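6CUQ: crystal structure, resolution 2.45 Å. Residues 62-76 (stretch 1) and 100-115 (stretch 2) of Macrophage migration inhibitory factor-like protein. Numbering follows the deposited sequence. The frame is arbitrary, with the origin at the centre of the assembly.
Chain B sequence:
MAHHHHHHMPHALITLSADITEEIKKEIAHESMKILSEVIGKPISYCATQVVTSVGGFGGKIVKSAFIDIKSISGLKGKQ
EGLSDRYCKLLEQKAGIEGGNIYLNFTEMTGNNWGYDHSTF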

ATOM      1  N   ILE B  62      -0.761  -3.243 -20.603  1.00 67.37           N
ATOM      2  CA  ILE B  62      -1.503  -2.233 -19.853  1.00 71.34           C
ATOM      3  C   ILE B  62      -2.990  -2.548 -19.952  1.00 70.94           C
ATOM      4  O   ILE B  62      -3.572  -2.464 -21.037  1.00 71.14           O
ATOM      5  N   VAL B  63      -3.619  -2.870 -18.820  1.00 64.07           N
ATOM      6  CA  VAL B  63      -5.003  -3.337 -18.820  1.00 69.22           C
ATOM      7  C   VAL B  63      -5.660  -3.014 -17.477  1.00 68.44           C
ATOM      8  O   VAL B  63      -4.979  -2.756 -16.475  1.00 58.21           O
ATOM      9  N   LYS B  64      -6.999  -2.990 -17.464  1.00 64.42           N
ATOM     10  CA  LYS B  64      -7.736  -2.836 -16.215  1.00 58.85           C
ATOM     11  C   LYS B  64      -7.302  -3.921 -15.249  1.00 59.25           C
ATOM     12  O   LYS B  64      -7.377  -5.112 -15.567  1.00 66.24           O
ATOM     13  N   SER B  65      -6.883  -3.515 -14.060  1.00 53.59           N
ATOM     14  CA  SER B  65      -6.294  -4.456 -13.126  1.00 62.95           C
ATOM     15  C   SER B  65      -6.422  -3.876 -11.732  1.00 57.64           C
ATOM     16  O   SER B  65      -6.830  -2.733 -11.548  1.00 61.36           O
ATOM     17  N   ALA B  66      -6.053  -4.683 -10.750  1.00 58.16           N
ATOM     18  CA  ALA B  66      -6.158  -4.248  -9.372  1.00 55.75           C
ATOM     19  C   ALA B  66      -5.177  -5.043  -8.535  1.00 58.04           C
ATOM     20  O   ALA B  66      -4.680  -6.090  -8.953  1.00 61.57           O
ATOM     21  N   PHE B  67      -4.886  -4.503  -7.356  1.00 69.85           N
ATOM     22  CA  PHE B  67      -4.183  -5.199  -6.291  1.00 66.32           C
ATOM     23  C   PHE B  67      -4.927  -4.877  -5.001  1.00 67.34           C
ATOM     24  O   PHE B  67      -5.155  -3.702  -4.696  1.00 62.91           O
ATOM     25  N   ILE B  68      -5.310  -5.909  -4.251  1.00 64.51           N
ATOM     26  CA  ILE B  68      -6.178  -5.755  -3.082  1.00 62.23           C
ATOM     27  C   ILE B  68      -5.408  -6.266  -1.872  1.00 64.48           C
ATOM     28  O   ILE B  68      -5.101  -7.459  -1.776  1.00 65.49           O
ATOM     29  N   ASP B  69      -5.085  -5.361  -0.953  1.00 62.41           N
ATOM     30  CA  ASP B  69      -4.257  -5.662   0.211  1.00 68.19           C
ATOM     31  C   ASP B  69      -5.186  -5.802   1.416  1.00 66.49           C
ATOM     32  O   ASP B  69      -5.660  -4.801   1.961  1.00 65.19           O
ATOM     33  N   ILE B  70      -5.440  -7.042   1.840  1.00 69.26           N
ATOM     34  CA  ILE B  70      -6.325  -7.329   2.968  1.00 65.15           C
ATOM     35  C   ILE B  70      -5.480  -7.562   4.212  1.00 70.20           C
ATOM     36  O   ILE B  70      -4.573  -8.406   4.213  1.00 74.59           O
ATOM     37  N   LYS B  71      -5.805  -6.849   5.282  1.00 73.08           N
ATOM     38  CA  LYS B  71      -5.054  -6.927   6.524  1.00 79.59           C
ATOM     39  C   LYS B  71      -6.016  -6.935   7.704  1.00 73.93           C
ATOM     40  O   LYS B  71      -7.079  -6.307   7.647  1.00 71.94           O
ATOM     41  N   SER B  72      -5.667  -7.690   8.746  1.00 70.64           N
ATOM     42  CA  SER B  72      -6.508  -7.770   9.933  1.00 76.21           C
ATOM     43  C   SER B  72      -5.702  -8.336  11.091  1.00 81.04           C
ATOM     44  O   SER B  72      -4.581  -8.817  10.918  1.00 88.04           O
ATOM     45  N   ILE B  73      -6.301  -8.282  12.278  1.00 82.81           N
ATOM     46  CA  ILE B  73      -5.712  -8.911  13.479  1.00 83.23           C
ATOM     47  C   ILE B  73      -6.291 -10.320  13.543  1.00 91.80           C
ATOM     48  O   ILE B  73      -7.238 -10.611  14.276  1.00107.76           O
ATOM     49  N   SER B  74      -5.717 -11.220  12.737  1.00 88.03           N
ATOM     50  CA  SER B  74      -6.212 -12.591  12.586  1.00101.55           C
ATOM     51  C   SER B  74      -7.622 -12.617  11.994  1.00102.04           C
ATOM     52  O   SER B  74      -8.192 -11.564  11.688  1.00 98.26           O
ATOM     53  N   GLY B  75      -8.207 -13.812  11.849  1.00100.74           N
ATOM     54  CA  GLY B  75      -9.492 -13.963  11.194  1.00 93.47           C
ATOM     55  C   GLY B  75      -9.422 -14.234   9.702  1.00 92.17           C
ATOM     56  O   GLY B  75     -10.471 -14.280   9.048  1.00 89.81           O
ATOM     57  N   LEU B  76      -8.225 -14.397   9.139  1.00 86.54           N
ATOM     58  CA  LEU B  76      -8.067 -14.634   7.709  1.00 88.41           C
ATOM     59  C   LEU B  76      -7.892 -16.101   7.348  1.00 97.10           C
ATOM     60  O   LEU B  76      -8.365 -16.523   6.288  1.00105.84           O
ATOM     61  N   GLY B 100      -8.470 -12.647 -13.924  1.00 79.21           N
ATOM     62  CA  GLY B 100      -7.066 -12.859 -14.215  1.00 67.97           C
ATOM     63  C   GLY B 100      -6.195 -11.620 -14.163  1.00 71.85           C
ATOM     64  O   GLY B 100      -4.991 -11.725 -14.417  1.00 87.26           O
ATOM     65  N   ASN B 101      -6.756 -10.449 -13.859  1.00 65.14           N
ATOM     66  CA  ASN B 101      -5.985  -9.218 -13.740  1.00 60.83           C
ATOM     67  C   ASN B 101      -6.130  -8.596 -12.351  1.00 68.98           C
ATOM     68  O   ASN B 101      -5.991  -7.384 -12.182  1.00 75.20           O
ATOM     69  N   ILE B 102      -6.417  -9.418 -11.344  1.00 65.07           N
ATOM     70  CA  ILE B 102      -6.530  -8.976  -9.959  1.00 68.30           C
ATOM     71  C   ILE B 102      -5.647  -9.859  -9.090  1.00 74.92           C
ATOM     72  O   ILE B 102      -5.785 -11.087  -9.109  1.00 74.23           O
ATOM     73  N   TYR B 103      -4.751  -9.242  -8.326  1.00 71.60           N
ATOM     74  CA  TYR B 103      -3.997  -9.942  -7.296  1.00 67.15           C
ATOM     75  C   TYR B 103      -4.468  -9.489  -5.919  1.00 72.16           C
ATOM     76  O   TYR B 103      -4.854  -8.332  -5.718  1.00 73.61           O
ATOM     77  N   LEU B 104      -4.442 -10.414  -4.971  1.00 74.10           N
ATOM     78  CA  LEU B 104      -4.779 -10.111  -3.591  1.00 73.62           C
ATOM     79  C   LEU B 104      -3.684 -10.618  -2.665  1.00 83.13           C
ATOM     80  O   LEU B 104      -2.978 -11.589  -2.975  1.00 90.38           O
ATOM     81  N   ASN B 105      -3.563  -9.946  -1.522  1.00 70.68           N
ATOM     82  CA  ASN B 105      -2.640 -10.314  -0.457  1.00 71.66           C
ATOM     83  C   ASN B 105      -3.383 -10.323   0.871  1.00 72.54           C
ATOM     84  O   ASN B 105      -4.231  -9.461   1.130  1.00 74.72           O
ATOM     85  N   PHE B 106      -3.053 -11.295   1.713  1.00 76.69           N
ATOM     86  CA  PHE B 106      -3.670 -11.453   3.020  1.00 82.15           C
ATOM     87  C   PHE B 106      -2.586 -11.465   4.081  1.00 84.98           C
ATOM     88  O   PHE B 106      -1.608 -12.212   3.972  1.00 89.19           O
ATOM     89  N   THR B 107      -2.770 -10.644   5.110  1.00 82.89           N
ATOM     90  CA  THR B 107      -1.738 -10.430   6.114  1.00 83.56           C
ATOM     91  C   THR B 107      -2.406 -10.305   7.474  1.00 86.74           C
ATOM     92  O   THR B 107      -3.239  -9.416   7.686  1.00 88.21           O
ATOM     93  N   GLU B 108      -2.055 -11.199   8.386  1.00 83.33           N
ATOM     94  CA  GLU B 108      -2.528 -11.128   9.761  1.00 82.88           C
ATOM     95  C   GLU B 108      -1.504 -10.392  10.618  1.00 86.00           C
ATOM     96  O   GLU B 108      -0.321 -10.754  10.630  1.00 91.77           O
ATOM     97  N   MET B 109      -1.965  -9.392  11.362  1.00 83.96           N
ATOM     98  CA  MET B 109      -1.105  -8.542  12.171  1.00 84.20           C
ATOM     99  C   MET B 109      -1.346  -8.804  13.651  1.00 88.46           C
ATOM    100  O   MET B 109      -2.477  -9.071  14.068  1.00 96.32           O
ATOM    101  N   THR B 110      -0.273  -8.768  14.435  1.00 87.40           N
ATOM    102  CA  THR B 110      -0.414  -8.816  15.879  1.00 93.54           C
ATOM    103  C   THR B 110      -0.964  -7.482  16.371  1.00 93.61           C
ATOM    104  O   THR B 110      -0.774  -6.438  15.737  1.00 95.20           O
ATOM    105  N   GLY B 111      -1.684  -7.538  17.495  1.00 92.78           N
ATOM    106  CA  GLY B 111      -2.369  -6.358  18.009  1.00 82.62           C
ATOM    107  C   GLY B 111      -1.451  -5.191  18.310  1.00 82.47           C
ATOM    108  O   GLY B 111      -1.828  -4.032  18.105  1.00 77.80           O
ATOM    109  N   ASN B 112      -0.258  -5.470  18.858  1.00 88.51           N
ATOM    110  CA  ASN B 112       0.702  -4.405  19.164  1.00 94.52           C
ATOM    111  C   ASN B 112       1.139  -3.639  17.912  1.00 92.07           C
ATOM    112  O   ASN B 112       1.631  -2.510  18.030  1.00 90.57           O
ATOM    113  N   ASN B 113       1.047  -4.246  16.728  1.00 90.70           N
ATOM    114  CA  ASN B 113       1.303  -3.550  15.473  1.00 88.85           C
ATOM    115  C   ASN B 113       0.032  -3.052  14.803  1.00 84.92           C
ATOM    116  O   ASN B 113       0.005  -2.924  13.573  1.00 88.36           O
ATOM    117  N   TRP B 114      -1.007  -2.733  15.578  1.00 81.41           N
ATOM    118  CA  TRP B 114      -2.244  -2.195  15.018  1.00 80.25           C
ATOM    119  C   TRP B 114      -2.654  -0.950  15.791  1.00 82.85           C
ATOM    120  O   TRP B 114      -2.930  -1.029  16.993  1.00 94.16           O
ATOM    121  N   GLY B 115      -2.693   0.190  15.105  1.00 79.34           N
ATOM    122  CA  GLY B 115      -3.036   1.462  15.717  1.00 78.08           C
ATOM    123  C   GLY B 115      -4.457   1.895  15.401  1.00 72.76           C
ATOM    124  O   GLY B 115      -4.978   1.626  14.320  1.00 72.05           O
TER

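Residues 66-72 and 102-108 form neighbouring parallel strands, so most side chains leave the sheet on alternate faces and pack against the partner one strand over. Backbone hydrogen bonds hold the register, from Ala66 N to Asn101 O (3.1 Å) through to Met109 N to Ser72 O (2.7 Å).

Gly100 makes no contact with the other stretch. Asn101 (chi1 m) points toward it, and its CB lies 3.3 Å from Lys64 O. Val63 (p) points back toward it. Ser65 (p) turns its OG to its own stretch, donating to Val63 O at 3.0 Å.

Ile102 (m, t) lies on the same face as Ala66, Ile68, Leu104, Ile70 and Phe106. Its CG1 is 4.2 Å from Ala66 CB, and its CG2 is 3.9 Å from Ile68 CD1. Tyr103 (m) is on the other face. Its CB meets Phe67 CD2 at 3.7 Å, but the end of the side chain leads away, and its OH is hydrogen-bonded elsewhere in the structure. Leu104 (chi1 m, chi2 off-rotamer at 94°) places CG 3.9 Å from Ile68 CB. Ile68 is m, t and touches both Ile102 and Leu104.

Asn105 has an off-rotamer chi1 of -92°. Its OD1 sits at the edge of the Phe67 ring, 3.5 Å from CZ, while its ND2 donates to Leu104 O at 2.7 Å. Phe67 is t, and its ring end comes nearer to stretch 2. Asp69 (t) brings OD1 to 3.8 Å from Asn105 CB.

Phe106 (m) touches two aliphatic side chains: its CD1 is 3.7 Å from Ile70 CB, and its CB is 4.1 Å from Leu76 CD1. Ile70 is m, m; Leu76 is m, t and points toward stretch 2. Thr107 (m) faces Lys71, with its CB 3.8 Å from Lys71 CG. The Lys71 amine finds its hydrogen bond elsewhere.

Glu108 (m, t) reaches back to the turn after the first strand. Its OE2 accepts from Leu76 N at 3.1 Å, so a carboxylate anchors that backbone. Nearby, Ser72 (p) donates from OG to Ser74 O at 2.8 Å.

Met109 (m, m, m) brings SD to 4.2 Å from Lys71 NZ. Thr110 (p) points away and donates from OG1 to Asn112 OD1 at 2.5 Å. Gly111 CA lies 4.0 Å from Ile73 CD1. Asn112 and Asn113 make no contact across.

Trp114 (t) points toward stretch 1. Its CB is 3.6 Å from CD1 of Ile73 (m, t). Lys71 O lies at the edge of the indole, 3.7 Å from CH2.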

ATOM      1  CB  ILE B  62      -1.213  -0.821 -20.382  1.00 66.93           C
ATOM      2  CG1 ILE B  62       0.279  -0.520 -20.331  1.00 69.18           C
ATOM      3  CG2 ILE B  62      -1.969   0.178 -19.514  1.00 55.07           C
ATOM      4  CD1 ILE B  62       0.887  -0.714 -18.962  1.00 79.43           C
ATOM      5  CB  VAL B  63      -5.054  -4.855 -19.152  1.00 73.15           C
ATOM      6  CG1 VAL B  63      -4.471  -5.686 -18.014  1.00 76.75           C
ATOM      7  CG2 VAL B  63      -6.461  -5.321 -19.539  1.00 68.63           C
ATOM      8  CB  LYS B  64      -9.234  -3.001 -16.432  1.00 55.23           C
ATOM      9  CG  LYS B  64      -9.976  -1.969 -17.194  1.00 59.43           C
ATOM     10  CD  LYS B  64     -11.204  -2.665 -17.761  1.00 64.05           C
ATOM     11  CE  LYS B  64     -12.244  -1.682 -18.247  1.00 75.30           C
ATOM     12  NZ  LYS B  64     -13.326  -2.383 -19.002  1.00 82.47           N
ATOM     13  CB  SER B  65      -4.824  -4.747 -13.470  1.00 63.23           C
ATOM     14  OG  SER B  65      -4.116  -3.551 -13.713  1.00 63.86           O
ATOM     15  CB  ALA B  66      -7.585  -4.411  -8.829  1.00 47.21           C
ATOM     16  CB  PHE B  67      -2.716  -4.758  -6.220  1.00 48.95           C
ATOM     17  CG  PHE B  67      -1.904  -5.508  -5.209  1.00 58.61           C
ATOM     18  CD1 PHE B  67      -1.636  -4.963  -3.964  1.00 74.45           C
ATOM     19  CD2 PHE B  67      -1.396  -6.759  -5.513  1.00 64.47           C
ATOM     20  CE1 PHE B  67      -0.888  -5.662  -3.033  1.00 76.31           C
ATOM     21  CE2 PHE B  67      -0.638  -7.463  -4.597  1.00 65.55           C
ATOM     22  CZ  PHE B  67      -0.383  -6.914  -3.358  1.00 84.02           C
ATOM     23  CB  ILE B  68      -7.510  -6.498  -3.249  1.00 54.78           C
ATOM     24  CG1 ILE B  68      -8.193  -6.061  -4.550  1.00 57.40           C
ATOM     25  CG2 ILE B  68      -8.422  -6.207  -2.066  1.00 67.32           C
ATOM     26  CD1 ILE B  68      -9.463  -6.825  -4.883  1.00 55.38           C
ATOM     27  CB  ASP B  69      -3.238  -4.546   0.416  1.00 67.67           C
ATOM     28  CG  ASP B  69      -2.007  -4.997   1.154  1.00 80.91           C
ATOM     29  OD1 ASP B  69      -1.960  -6.153   1.639  1.00 97.04           O
ATOM     30  OD2 ASP B  69      -1.091  -4.161   1.284  1.00 84.64           O
ATOM     31  CB  ILE B  70      -7.209  -8.560   2.702  1.00 72.06           C
ATOM     32  CG1 ILE B  70      -7.941  -8.445   1.363  1.00 68.30           C
ATOM     33  CG2 ILE B  70      -8.163  -8.799   3.890  1.00 74.23           C
ATOM     34  CD1 ILE B  70      -9.048  -7.464   1.372  1.00 71.41           C
ATOM     35  CB  LYS B  71      -4.047  -5.770   6.634  1.00 78.16           C
ATOM     36  CG  LYS B  71      -2.870  -5.885   5.652  1.00 73.89           C
ATOM     37  CD  LYS B  71      -1.905  -4.740   5.845  1.00 75.94           C
ATOM     38  CE  LYS B  71      -0.471  -5.210   5.774  1.00 89.36           C
ATOM     39  NZ  LYS B  71       0.469  -4.171   6.274  1.00 97.54           N
ATOM     40  CB  SER B  72      -7.736  -8.646   9.692  1.00 79.69           C
ATOM     41  OG  SER B  72      -7.337  -9.981   9.488  1.00 79.74           O
ATOM     42  CB  ILE B  73      -5.979  -8.097  14.748  1.00 85.21           C
ATOM     43  CG1 ILE B  73      -5.540  -6.644  14.570  1.00 88.63           C
ATOM     44  CG2 ILE B  73      -5.265  -8.702  15.949  1.00 83.38           C
ATOM     45  CD1 ILE B  73      -5.744  -5.812  15.839  1.00 92.05           C
ATOM     46  CB  SER B  74      -6.187 -13.329  13.936  1.00110.48           C
ATOM     47  OG  SER B  74      -6.260 -14.737  13.776  1.00120.21           O
ATOM     48  CB  LEU B  76      -6.865 -13.848   7.181  1.00 83.78           C
ATOM     49  CG  LEU B  76      -6.989 -12.333   7.338  1.00 83.50           C
ATOM     50  CD1 LEU B  76      -5.744 -11.599   6.852  1.00 79.19           C
ATOM     51  CD2 LEU B  76      -8.238 -11.826   6.629  1.00 80.05           C
ATOM     52  CB  ASN B 101      -6.399  -8.224 -14.825  1.00 60.20           C
ATOM     53  CG  ASN B 101      -6.099  -8.725 -16.212  1.00 76.22           C
ATOM     54  OD1 ASN B 101      -5.145  -9.480 -16.421  1.00 82.20           O
ATOM     55  ND2 ASN B 101      -6.908  -8.311 -17.176  1.00 81.21           N
ATOM     56  CB  ILE B 102      -7.985  -9.030  -9.458  1.00 68.08           C
ATOM     57  CG1 ILE B 102      -8.882  -8.144 -10.320  1.00 64.21           C
ATOM     58  CG2 ILE B 102      -8.049  -8.694  -7.969  1.00 59.54           C
ATOM     59  CD1 ILE B 102     -10.343  -8.274 -10.026  1.00 71.34           C
ATOM     60  CB  TYR B 103      -2.495  -9.689  -7.419  1.00 61.62           C
ATOM     61  CG  TYR B 103      -1.772 -10.568  -8.403  1.00 76.72           C
ATOM     62  CD1 TYR B 103      -2.321 -11.759  -8.840  1.00 81.01           C
ATOM     63  CD2 TYR B 103      -0.528 -10.198  -8.892  1.00 76.11           C
ATOM     64  CE1 TYR B 103      -1.646 -12.558  -9.740  1.00 86.21           C
ATOM     65  CE2 TYR B 103       0.144 -10.977  -9.790  1.00 82.18           C
ATOM     66  CZ  TYR B 103      -0.410 -12.161 -10.218  1.00 89.89           C
ATOM     67  OH  TYR B 103       0.295 -12.937 -11.122  1.00 82.03           O
ATOM     68  CB  LEU B 104      -6.106 -10.736  -3.194  1.00 70.03           C
ATOM     69  CG  LEU B 104      -7.344 -10.280  -3.954  1.00 68.01           C
ATOM     70  CD1 LEU B 104      -7.634 -11.224  -5.126  1.00 62.03           C
ATOM     71  CD2 LEU B 104      -8.532 -10.209  -2.990  1.00 66.85           C
ATOM     72  CB  ASN B 105      -1.456  -9.343  -0.393  1.00 75.89           C
ATOM     73  CG  ASN B 105      -0.271  -9.814  -1.221  1.00 86.97           C
ATOM     74  OD1 ASN B 105       0.840  -9.294  -1.092  1.00 88.39           O
ATOM     75  ND2 ASN B 105      -0.503 -10.813  -2.073  1.00 82.38           N
ATOM     76  CB  PHE B 106      -4.505 -12.730   3.081  1.00 85.73           C
ATOM     77  CG  PHE B 106      -5.528 -12.814   2.000  1.00 87.91           C
ATOM     78  CD1 PHE B 106      -6.769 -12.221   2.161  1.00 82.53           C
ATOM     79  CD2 PHE B 106      -5.237 -13.443   0.802  1.00 89.18           C
ATOM     80  CE1 PHE B 106      -7.714 -12.282   1.157  1.00 78.96           C
ATOM     81  CE2 PHE B 106      -6.172 -13.502  -0.208  1.00 85.85           C
ATOM     82  CZ  PHE B 106      -7.416 -12.918  -0.030  1.00 84.93           C
ATOM     83  CB  THR B 107      -0.920  -9.177   5.784  1.00 84.79           C
ATOM     84  OG1 THR B 107      -0.440  -9.260   4.432  1.00 93.61           O
ATOM     85  CG2 THR B 107       0.269  -9.063   6.715  1.00 79.38           C
ATOM     86  CB  GLU B 108      -2.783 -12.529  10.319  1.00 86.08           C
ATOM     87  CG  GLU B 108      -3.923 -13.285   9.639  1.00 88.22           C
ATOM     88  CD  GLU B 108      -4.276 -14.589  10.349  1.00100.57           C
ATOM     89  OE1 GLU B 108      -3.490 -15.032  11.214  1.00107.57           O
ATOM     90  OE2 GLU B 108      -5.339 -15.174  10.042  1.00105.80           O
ATOM     91  CB  MET B 109      -1.360  -7.062  11.879  1.00 83.36           C
ATOM     92  CG  MET B 109      -1.385  -6.682  10.406  1.00 87.80           C
ATOM     93  SD  MET B 109       0.271  -6.496   9.725  1.00 86.45           S
ATOM     94  CE  MET B 109       1.003  -5.346  10.891  1.00 78.25           C
ATOM     95  CB  THR B 110       0.925  -9.126  16.556  1.00 94.08           C
ATOM     96  OG1 THR B 110       1.866  -8.092  16.252  1.00 96.72           O
ATOM     97  CG2 THR B 110       1.475 -10.447  16.062  1.00 93.48           C
ATOM     98  CB  ASN B 112       1.929  -4.946  19.917  1.00106.73           C
ATOM     99  CG  ASN B 112       2.691  -6.013  19.142  1.00107.77           C
ATOM    100  OD1 ASN B 112       2.108  -6.814  18.416  1.00106.35           O
ATOM    101  ND2 ASN B 112       4.015  -6.017  19.297  1.00106.48           N
ATOM    102  CB  ASN B 113       2.080  -4.442  14.504  1.00 79.42           C
ATOM    103  CG  ASN B 113       3.360  -4.951  15.085  1.00 82.36           C
ATOM    104  OD1 ASN B 113       4.059  -4.232  15.790  1.00 89.16           O
ATOM    105  ND2 ASN B 113       3.664  -6.215  14.824  1.00 85.61           N
ATOM    106  CB  TRP B 114      -3.381  -3.224  15.038  1.00 79.14           C
ATOM    107  CG  TRP B 114      -4.489  -2.831  14.100  1.00 81.05           C
ATOM    108  CD1 TRP B 114      -5.427  -1.848  14.287  1.00 80.74           C
ATOM    109  CD2 TRP B 114      -4.741  -3.384  12.803  1.00 73.52           C
ATOM    110  NE1 TRP B 114      -6.250  -1.764  13.182  1.00 72.58           N
ATOM    111  CE2 TRP B 114      -5.855  -2.701  12.263  1.00 63.56           C
ATOM    112  CE3 TRP B 114      -4.138  -4.401  12.047  1.00 76.04           C
ATOM    113  CZ2 TRP B 114      -6.377  -3.003  11.002  1.00 74.86           C
ATOM    114  CZ3 TRP B 114      -4.656  -4.698  10.788  1.00 72.98           C
ATOM    115  CH2 TRP B 114      -5.761  -3.999  10.277  1.00 71.96           C
TER